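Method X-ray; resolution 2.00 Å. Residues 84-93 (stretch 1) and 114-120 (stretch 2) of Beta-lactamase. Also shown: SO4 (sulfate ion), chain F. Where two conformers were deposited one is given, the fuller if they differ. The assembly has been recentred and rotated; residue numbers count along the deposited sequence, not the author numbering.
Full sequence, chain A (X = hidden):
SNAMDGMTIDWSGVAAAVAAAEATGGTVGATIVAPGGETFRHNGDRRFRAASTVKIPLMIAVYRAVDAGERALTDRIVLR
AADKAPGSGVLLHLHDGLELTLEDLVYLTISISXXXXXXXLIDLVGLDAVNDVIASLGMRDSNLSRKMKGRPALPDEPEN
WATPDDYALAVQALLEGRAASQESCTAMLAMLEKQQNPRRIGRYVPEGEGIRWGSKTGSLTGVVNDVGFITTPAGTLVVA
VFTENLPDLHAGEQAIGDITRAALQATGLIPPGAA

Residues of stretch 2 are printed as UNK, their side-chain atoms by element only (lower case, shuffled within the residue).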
# COMPACT_ATOMS: atom_id res chain seq x y z
N LYS A 84 18.33 10.45 8.82
CA LYS A 84 18.26 10.33 7.36
C LYS A 84 18.48 8.88 6.93
O LYS A 84 19.51 8.28 7.25
CB LYS A 84 19.28 11.27 6.69
CG LYS A 84 18.94 12.76 6.87
CD LYS A 84 19.96 13.70 6.20
CE LYS A 84 19.36 15.10 6.02
NZ LYS A 84 20.41 16.15 5.75
N ALA A 85 17.51 8.32 6.19
CA ALA A 85 17.56 6.93 5.76
C ALA A 85 17.92 6.82 4.29
O ALA A 85 17.59 7.70 3.51
CB ALA A 85 16.17 6.27 5.99
N PRO A 86 18.57 5.72 3.88
CA PRO A 86 18.81 5.55 2.45
C PRO A 86 17.54 5.12 1.73
O PRO A 86 16.57 4.73 2.38
CB PRO A 86 19.85 4.42 2.37
CG PRO A 86 19.94 3.83 3.75
CD PRO A 86 18.97 4.53 4.66
N GLY A 87 17.55 5.18 0.40
CA GLY A 87 16.42 4.73 -0.38
C GLY A 87 15.49 5.84 -0.82
O GLY A 87 15.85 7.02 -0.87
N SER A 88 14.26 5.46 -1.13
CA SER A 88 13.26 6.39 -1.64
C SER A 88 12.98 7.53 -0.65
O SER A 88 13.07 7.36 0.57
CB SER A 88 11.99 5.62 -1.98
OG SER A 88 11.58 4.87 -0.85
N GLY A 89 12.63 8.70 -1.17
CA GLY A 89 12.38 9.85 -0.34
C GLY A 89 13.14 11.08 -0.80
O GLY A 89 13.94 11.04 -1.73
N VAL A 90 12.87 12.18 -0.12
CA VAL A 90 13.50 13.45 -0.45
C VAL A 90 14.24 14.04 0.77
O VAL A 90 15.26 14.75 0.65
CB VAL A 90 12.45 14.40 -1.07
CG1 VAL A 90 11.51 14.97 -0.00
CG2 VAL A 90 13.10 15.48 -1.85
N LEU A 91 13.75 13.70 1.96
CA LEU A 91 14.34 14.26 3.19
C LEU A 91 15.82 13.95 3.34
O LEU A 91 16.57 14.77 3.88
CB LEU A 91 13.58 13.79 4.44
CG LEU A 91 12.13 14.28 4.54
CD1 LEU A 91 11.46 13.77 5.83
CD2 LEU A 91 12.06 15.81 4.47
N LEU A 92 16.24 12.79 2.86
CA LEU A 92 17.64 12.44 2.98
C LEU A 92 18.58 13.45 2.37
O LEU A 92 19.73 13.47 2.73
CB LEU A 92 17.98 11.03 2.47
CG LEU A 92 17.52 10.36 1.17
CD1 LEU A 92 16.83 11.25 0.13
CD2 LEU A 92 18.67 9.55 0.57
N HIS A 93 18.09 14.27 1.44
CA HIS A 93 18.96 15.24 0.78
C HIS A 93 18.64 16.69 1.14
O HIS A 93 19.26 17.61 0.61
CB HIS A 93 18.88 15.08 -0.74
CG HIS A 93 19.35 13.75 -1.23
ND1 HIS A 93 20.61 13.26 -0.97
CD2 HIS A 93 18.72 12.80 -1.98
CE1 HIS A 93 20.74 12.07 -1.52
NE2 HIS A 93 19.61 11.77 -2.14
N UNK A 114 8.81 8.16 1.38
CA UNK A 114 10.01 8.72 2.00
C UNK A 114 10.42 7.91 3.24
O UNK A 114 9.71 7.89 4.25
c UNK A 114 9.77 10.19 2.35
c UNK A 114 11.05 10.91 2.69
o UNK A 114 11.34 11.95 2.05
o UNK A 114 11.75 10.43 3.60
N UNK A 115 11.57 7.26 3.14
CA UNK A 115 12.07 6.36 4.16
C UNK A 115 12.47 7.09 5.45
O UNK A 115 12.28 6.56 6.54
c UNK A 115 13.27 5.53 3.64
n UNK A 115 13.81 3.75 2.06
c UNK A 115 12.84 4.36 2.74
o UNK A 115 11.66 4.01 2.68
N UNK A 116 13.02 8.30 5.33
CA UNK A 116 13.33 9.11 6.51
C UNK A 116 12.05 9.47 7.27
O UNK A 116 11.96 9.29 8.49
c UNK A 116 14.08 10.40 6.13
c UNK A 116 14.32 11.24 7.37
o UNK A 116 15.35 10.07 5.53
N UNK A 117 11.05 9.97 6.55
CA UNK A 117 9.77 10.34 7.15
C UNK A 117 9.15 9.12 7.84
O UNK A 117 8.58 9.23 8.93
c UNK A 117 8.83 10.87 6.10
N UNK A 118 9.26 7.97 7.18
CA UNK A 118 8.73 6.72 7.71
C UNK A 118 9.37 6.37 9.05
O UNK A 118 8.67 6.09 10.02
o UNK A 118 8.23 5.84 5.52
c UNK A 118 8.94 5.56 6.73
c UNK A 118 8.42 4.25 7.32
N UNK A 119 10.71 6.38 9.08
CA UNK A 119 11.43 6.06 10.31
C UNK A 119 11.20 7.05 11.45
O UNK A 119 11.25 6.68 12.62
n UNK A 119 14.44 4.50 8.68
c UNK A 119 13.20 4.64 9.15
c UNK A 119 12.93 5.86 10.03
o UNK A 119 12.31 3.84 8.91
N UNK A 120 10.96 8.31 11.10
CA UNK A 120 10.57 9.32 12.08
C UNK A 120 9.20 9.01 12.71
O UNK A 120 9.03 9.14 13.93
c UNK A 120 11.97 11.32 11.19
c UNK A 120 12.71 11.62 12.51
c UNK A 120 11.85 12.60 10.34
c UNK A 120 10.59 10.71 11.45
S SO4 F . 23.54 14.79 0.43
O1 SO4 F . 23.89 14.41 1.79
O2 SO4 F . 22.11 14.63 0.23
O3 SO4 F . 23.89 16.20 0.19
O4 SO4 F . 24.26 13.95 -0.52
O HOH W 1 13.76 2.50 -0.78
O HOH W 2 14.32 10.49 2.94

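Position 114 carries two side-chain carbons, the second bearing two oxygens, a carboxylate. One oxygen lies 2.7 Å from V90 N and 3.0 Å from L91 N, accepting a hydrogen bond from each. A carboxylate on the second of only two side-chain carbons is aspartate, D114, one methylene short of glutamate, and the oxygen is OD1. Its partner D114 OD2 accepts from the backbone N of position 117 at 3.1 Å, capping the helix that starts at the next residue. A short acid suits the place because one oxygen can serve the loop while the other serves the helix.

Position 115 also has two carbons, but the second carries one oxygen and one nitrogen: an amide. The nitrogen donates to P86 O at 2.9 Å, an almost straight bond, so the residue is asparagine, N115, and the donor is ND2. N115 N donates to S88 O at 3.0 Å, and N115 CB packs 3.8 Å from A85 CB. An amide suits a site facing a carbonyl because its nitrogen brings protons to donate. Water 1 accepts from both N115 ND2 (3.1 Å) and S88 N (3.0 Å).

Position 116 has one carbon branching to an oxygen and a carbon. The oxygen lies 2.9 Å from A85 N, which donates to it, and CB lies 3.8 Å from L91 CB. This is threonine, T116. The hydroxyl of the beta-branched side chain meets a backbone amide, while CB packs against L91. Water 2 lies 2.8 Å from T116 OG1, donates to D114 OD2 and accepts from L92 N.

Position 117 has a single carbon, CB, 3.9 Å from L91 CD1: alanine, A117, a small apolar contact at a buried site.

Position 118 repeats the carbon forked to oxygen and carbon and does not touch stretch 1. It is threonine; T118 OG1 donates to D114 O at 2.8 Å, which satisfies the hydroxyl at a buried site.

Position 119 has two carbons ending in oxygen and nitrogen, the nitrogen 3.7 Å from A85 CB. It is asparagine, N119, whose amide offers donor and acceptor, both used elsewhere in the structure.

Position 120 has four carbons forked at the second, none within 4.5 Å of stretch 1. It is leucine, L120, apolar as suits a buried position.

The contact rests on five hydrogen bonds. D114 at the N-cap and N115 and T116 in the first turn bond to loop and 3-10 backbone atoms, so they fix the course of that backbone. At G87 an ideal CB would fall 2.4 Å from N115 ND2, and at G89 2.7 Å from D114 CG; the two glycines permit the close approach.

Stretch 2, residues 114-120: DNTATNL
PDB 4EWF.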